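Local coordinates for phenazine biosynthesis protein, PhzF family (Bacillus anthracis, PDB 3EDN) that belongs to the PhzF family, adopts a diaminopimelate epimerase-like fold and probably acts as an isomerase, though its substrate is not established, at residues A[123-135]-A[153-165]. Sequence-based numbering, arbitrary orientation.
With SO4 (sulfate ion), chain F.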
loop_
_atom_site.group_PDB
_atom_site.type_symbol
_atom_site.label_atom_id
_atom_site.label_comp_id
_atom_site.label_asym_id
_atom_site.label_seq_id
_atom_site.Cartn_x
_atom_site.Cartn_y
_atom_site.Cartn_z
ATOM N N GLN A 123 4.049 26.106 -5.843
ATOM C CA GLN A 123 4.357 25.378 -7.071
ATOM C C GLN A 123 5.843 25.518 -7.387
ATOM O O GLN A 123 6.561 26.240 -6.714
ATOM C CB GLN A 123 3.506 25.901 -8.223
ATOM C CG GLN A 123 2.026 25.544 -8.022
ATOM C CD GLN A 123 1.167 25.895 -9.212
ATOM O OE1 GLN A 123 1.566 26.697 -10.051
ATOM N NE2 GLN A 123 -0.044 25.323 -9.265
ATOM N N THR A 124 6.292 24.798 -8.405
ATOM C CA THR A 124 7.680 24.883 -8.844
ATOM C C THR A 124 7.911 26.216 -9.560
ATOM O O THR A 124 7.011 26.738 -10.227
ATOM C CB THR A 124 8.023 23.699 -9.770
ATOM O OG1 THR A 124 7.699 22.473 -9.102
ATOM C CG2 THR A 124 9.499 23.695 -10.119
ATOM N N ALA A 125 9.111 26.778 -9.411
ATOM C CA ALA A 125 9.426 28.054 -10.033
ATOM C C ALA A 125 9.158 28.029 -11.534
ATOM O O ALA A 125 9.457 27.040 -12.202
ATOM C CB ALA A 125 10.881 28.452 -9.761
ATOM N N PRO A 126 8.566 29.107 -12.069
ATOM C CA PRO A 126 8.160 29.053 -13.481
ATOM C C PRO A 126 9.292 29.005 -14.514
ATOM O O PRO A 126 10.354 29.628 -14.332
ATOM C CB PRO A 126 7.331 30.334 -13.657
ATOM C CG PRO A 126 7.788 31.238 -12.567
ATOM C CD PRO A 126 8.225 30.390 -11.429
ATOM N N GLN A 127 9.029 28.271 -15.590
ATOM C CA GLN A 127 9.881 28.222 -16.772
ATOM C C GLN A 127 9.032 28.555 -17.986
ATOM O O GLN A 127 7.900 28.079 -18.112
ATOM C CB GLN A 127 10.438 26.816 -16.964
ATOM C CG GLN A 127 11.242 26.294 -15.805
ATOM C CD GLN A 127 11.632 24.859 -16.050
ATOM O OE1 GLN A 127 12.499 24.586 -16.873
ATOM N NE2 GLN A 127 10.953 23.928 -15.381
ATOM N N PHE A 128 9.589 29.356 -18.893
ATOM C CA PHE A 128 8.955 29.653 -20.177
ATOM C C PHE A 128 9.887 29.351 -21.348
ATOM O O PHE A 128 11.106 29.503 -21.230
ATOM C CB PHE A 128 8.578 31.133 -20.248
ATOM C CG PHE A 128 7.492 31.544 -19.285
ATOM C CD1 PHE A 128 6.164 31.221 -19.525
ATOM C CD2 PHE A 128 7.807 32.279 -18.158
ATOM C CE1 PHE A 128 5.161 31.597 -18.636
ATOM C CE2 PHE A 128 6.817 32.673 -17.257
ATOM C CZ PHE A 128 5.489 32.330 -17.493
ATOM N N LYS A 129 9.298 28.965 -22.480
ATOM C CA LYS A 129 10.011 28.867 -23.763
ATOM C C LYS A 129 9.131 29.502 -24.835
ATOM O O LYS A 129 7.919 29.317 -24.814
ATOM C CB LYS A 129 10.241 27.402 -24.123
ATOM C CG LYS A 129 10.964 26.602 -23.064
ATOM C CD LYS A 129 11.142 25.136 -23.490
ATOM C CE LYS A 129 12.058 24.374 -22.532
ATOM N NZ LYS A 129 13.503 24.758 -22.698
ATOM N N ASP A 130 9.712 30.235 -25.788
ATOM C CA ASP A 130 8.898 30.820 -26.855
ATOM C C ASP A 130 8.343 29.733 -27.774
ATOM O O ASP A 130 8.975 28.703 -27.978
ATOM C CB ASP A 130 9.679 31.873 -27.661
ATOM C CG ASP A 130 9.613 33.264 -27.035
ATOM O OD1 ASP A 130 9.219 33.397 -25.852
ATOM O OD2 ASP A 130 9.952 34.249 -27.735
ATOM N N PHE A 131 7.138 29.951 -28.282
ATOM C CA PHE A 131 6.555 29.055 -29.260
ATOM C C PHE A 131 6.989 29.527 -30.632
ATOM O O PHE A 131 6.699 30.662 -31.014
ATOM C CB PHE A 131 5.029 29.063 -29.154
ATOM C CG PHE A 131 4.348 28.371 -30.294
ATOM C CD1 PHE A 131 4.343 26.987 -30.376
ATOM C CD2 PHE A 131 3.708 29.101 -31.282
ATOM C CE1 PHE A 131 3.716 26.346 -31.423
ATOM C CE2 PHE A 131 3.076 28.468 -32.338
ATOM C CZ PHE A 131 3.081 27.084 -32.411
ATOM N N ALA A 132 7.676 28.655 -31.367
ATOM C CA ALA A 132 8.244 29.043 -32.655
ATOM C C ALA A 132 7.541 28.399 -33.843
ATOM O O ALA A 132 7.980 28.559 -34.985
ATOM C CB ALA A 132 9.730 28.731 -32.684
ATOM N N GLY A 133 6.456 27.680 -33.574
ATOM C CA GLY A 133 5.704 26.972 -34.611
ATOM C C GLY A 133 4.772 27.867 -35.404
ATOM O O GLY A 133 4.877 29.095 -35.357
ATOM N N SER A 134 3.846 27.249 -36.130
ATOM C CA SER A 134 2.918 27.996 -36.965
ATOM C C SER A 134 1.689 28.444 -36.186
ATOM O O SER A 134 0.942 27.619 -35.662
ATOM C CB SER A 134 2.480 27.153 -38.165
ATOM O OG SER A 134 1.336 27.720 -38.779
ATOM N N LYS A 135 1.458 29.752 -36.150
ATOM C CA LYS A 135 0.292 30.300 -35.449
ATOM C C LYS A 135 -1.011 29.894 -36.117
ATOM O O LYS A 135 -1.995 29.616 -35.437
ATOM C CB LYS A 135 0.377 31.820 -35.366
ATOM C CG LYS A 135 1.553 32.318 -34.573
ATOM C CD LYS A 135 1.604 33.821 -34.581
ATOM C CE LYS A 135 2.883 34.322 -33.946
ATOM N NZ LYS A 135 2.880 35.804 -33.812
ATOM N N LEU A 153 0.129 39.771 -27.304
ATOM C CA LEU A 153 0.715 38.973 -26.233
ATOM C C LEU A 153 1.317 37.702 -26.825
ATOM O O LEU A 153 0.751 37.130 -27.774
ATOM C CB LEU A 153 -0.364 38.633 -25.184
ATOM C CG LEU A 153 -0.839 39.792 -24.287
ATOM C CD1 LEU A 153 -1.922 39.328 -23.331
ATOM C CD2 LEU A 153 0.333 40.371 -23.526
ATOM N N PRO A 154 2.462 37.260 -26.278
ATOM C CA PRO A 154 3.190 36.124 -26.837
ATOM C C PRO A 154 2.601 34.759 -26.522
ATOM O O PRO A 154 2.047 34.544 -25.440
ATOM C CB PRO A 154 4.595 36.248 -26.220
ATOM C CG PRO A 154 4.392 36.987 -24.948
ATOM C CD PRO A 154 3.167 37.866 -25.132
ATOM N N ILE A 155 2.710 33.862 -27.487
ATOM C CA ILE A 155 2.396 32.453 -27.278
ATOM C C ILE A 155 3.651 31.814 -26.710
ATOM O O ILE A 155 4.743 31.952 -27.284
ATOM C CB ILE A 155 1.975 31.762 -28.583
ATOM C CG1 ILE A 155 0.793 32.497 -29.230
ATOM C CG2 ILE A 155 1.642 30.293 -28.323
ATOM C CD1 ILE A 155 0.536 32.076 -30.698
ATOM N N VAL A 156 3.519 31.151 -25.562
ATOM C CA VAL A 156 4.671 30.545 -24.912
ATOM C C VAL A 156 4.303 29.204 -24.303
ATOM O O VAL A 156 3.149 28.966 -23.950
ATOM C CB VAL A 156 5.255 31.432 -23.783
ATOM C CG1 VAL A 156 5.719 32.767 -24.336
ATOM C CG2 VAL A 156 4.239 31.625 -22.637
ATOM N N TYR A 157 5.289 28.329 -24.203
ATOM C CA TYR A 157 5.210 27.151 -23.343
ATOM C C TYR A 157 5.541 27.646 -21.954
ATOM O O TYR A 157 6.476 28.430 -21.788
ATOM C CB TYR A 157 6.290 26.133 -23.727
ATOM C CG TYR A 157 6.146 25.480 -25.084
ATOM C CD1 TYR A 157 5.306 24.380 -25.260
ATOM C CD2 TYR A 157 6.864 25.943 -26.186
ATOM C CE1 TYR A 157 5.167 23.758 -26.508
ATOM C CE2 TYR A 157 6.734 25.334 -27.435
ATOM C CZ TYR A 157 5.885 24.244 -27.581
ATOM O OH TYR A 157 5.755 23.628 -28.801
ATOM N N GLY A 158 4.789 27.192 -20.957
ATOM C CA GLY A 158 5.056 27.560 -19.572
ATOM C C GLY A 158 4.857 26.383 -18.629
ATOM O O GLY A 158 4.047 25.495 -18.889
ATOM N N SER A 159 5.624 26.347 -17.545
ATOM C CA SER A 159 5.507 25.285 -16.553
ATOM C C SER A 159 5.753 25.816 -15.158
ATOM O O SER A 159 6.744 26.532 -14.934
ATOM C CB SER A 159 6.557 24.211 -16.797
ATOM O OG SER A 159 6.615 23.338 -15.680
ATOM N N THR A 160 4.872 25.444 -14.230
ATOM C CA THR A 160 5.168 25.530 -12.792
ATOM C C THR A 160 5.091 24.117 -12.191
ATOM O O THR A 160 4.764 23.942 -11.011
ATOM C CB THR A 160 4.212 26.487 -12.060
ATOM O OG1 THR A 160 2.852 26.105 -12.342
ATOM C CG2 THR A 160 4.474 27.943 -12.475
ATOM N N GLY A 161 5.410 23.124 -13.015
ATOM C CA GLY A 161 5.297 21.713 -12.631
ATOM C C GLY A 161 4.904 20.837 -13.811
ATOM O O GLY A 161 5.355 19.698 -13.918
ATOM N N ASN A 162 4.071 21.375 -14.701
ATOM C CA ASN A 162 3.679 20.679 -15.933
ATOM C C ASN A 162 3.659 21.657 -17.092
ATOM O O ASN A 162 3.294 22.814 -16.912
ATOM C CB ASN A 162 2.296 20.056 -15.748
ATOM C CG ASN A 162 2.298 18.980 -14.677
ATOM O OD1 ASN A 162 2.618 17.823 -14.950
ATOM N ND2 ASN A 162 1.985 19.364 -13.453
ATOM N N TRP A 163 4.041 21.203 -18.284
ATOM C CA TRP A 163 4.131 22.095 -19.434
ATOM C C TRP A 163 2.791 22.291 -20.126
ATOM O O TRP A 163 2.128 21.317 -20.514
ATOM C CB TRP A 163 5.156 21.577 -20.455
ATOM C CG TRP A 163 6.591 21.789 -20.043
ATOM C CD1 TRP A 163 7.456 20.850 -19.549
ATOM C CD2 TRP A 163 7.319 23.026 -20.083
ATOM N NE1 TRP A 163 8.671 21.428 -19.266
ATOM C CE2 TRP A 163 8.620 22.759 -19.601
ATOM C CE3 TRP A 163 6.996 24.334 -20.483
ATOM C CZ2 TRP A 163 9.593 23.748 -19.499
ATOM C CZ3 TRP A 163 7.968 25.320 -20.389
ATOM C CH2 TRP A 163 9.254 25.018 -19.900
ATOM N N THR A 164 2.409 23.557 -20.292
ATOM C CA THR A 164 1.221 23.928 -21.069
ATOM C C THR A 164 1.597 25.067 -22.032
ATOM O O THR A 164 2.614 25.721 -21.839
ATOM C CB THR A 164 0.047 24.328 -20.136
ATOM O OG1 THR A 164 -1.184 24.275 -20.856
ATOM C CG2 THR A 164 0.258 25.724 -19.530
ATOM N N VAL A 165 0.795 25.280 -23.066
ATOM C CA VAL A 165 1.018 26.400 -23.986
ATOM C C VAL A 165 -0.008 27.478 -23.691
ATOM O O VAL A 165 -1.222 27.250 -23.822
ATOM C CB VAL A 165 0.900 25.987 -25.483
ATOM C CG1 VAL A 165 1.339 27.132 -26.387
ATOM C CG2 VAL A 165 1.751 24.750 -25.779
HETATM S S SO4 F . 4.513 17.385 -18.133
HETATM O O1 SO4 F . 5.165 16.477 -17.189
HETATM O O2 SO4 F . 3.125 17.577 -17.744
HETATM O O3 SO4 F . 5.244 18.629 -18.209
HETATM O O4 SO4 F . 4.534 16.802 -19.468
HETATM O O HOH W 1 4.730 22.157 -8.539
HETATM O O HOH W 2 8.815 24.794 -13.616
HETATM O O HOH W 3 7.620 25.306 -31.023
#
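Ile155 and Phe131 open the pairing at one end of strand 156-159: CG2 of Ile155 lies 3.7 Å from CB of Phe131, the two side chains running side by side. With CG anti to the backbone N (chi1 169°), the Phe131 ring reaches Tyr157 as well, its CD1 4.1 Å from CE2 of Tyr157. Next along, Val156 sends CG2 obliquely to the Phe128 ring, 3.7 Å from CD1. Tyr157 forms a hydrogen-bonded antiparallel pair with Lys129, while Asp130 O lies at the edge of its ring, near the ring plane. Gly158 follows, the Phe128 ring sitting where a side chain would project. Ser159 pairs with Gln127 through two backbone bonds, and its OG accepts from Gly161 N in an ST turn. Thr160 closes the far end: its OG1 donates to Gln123 OE1 at 2.7 Å, from above the amide carbonyl plane, while its O receives Thr124 N at 3.1 Å. After the turn, Trp163 lays its ring over Ser159 CB and meets CB of Gln127 with CH2 at 3.6 Å; the aliphatic chain of Lys129 crosses the same indole. Strand 127-130 pairs antiparallel with strand 156-159, which pairs on with strand 163-168 in this diaminopimelate epimerase-like fold. The chemistry implies a division of labour: main-chain bonds set the register, carbon contacts pack both faces, and Gln123, whose NE2 donates to Gly230 O, ties the turn to helix 230-244.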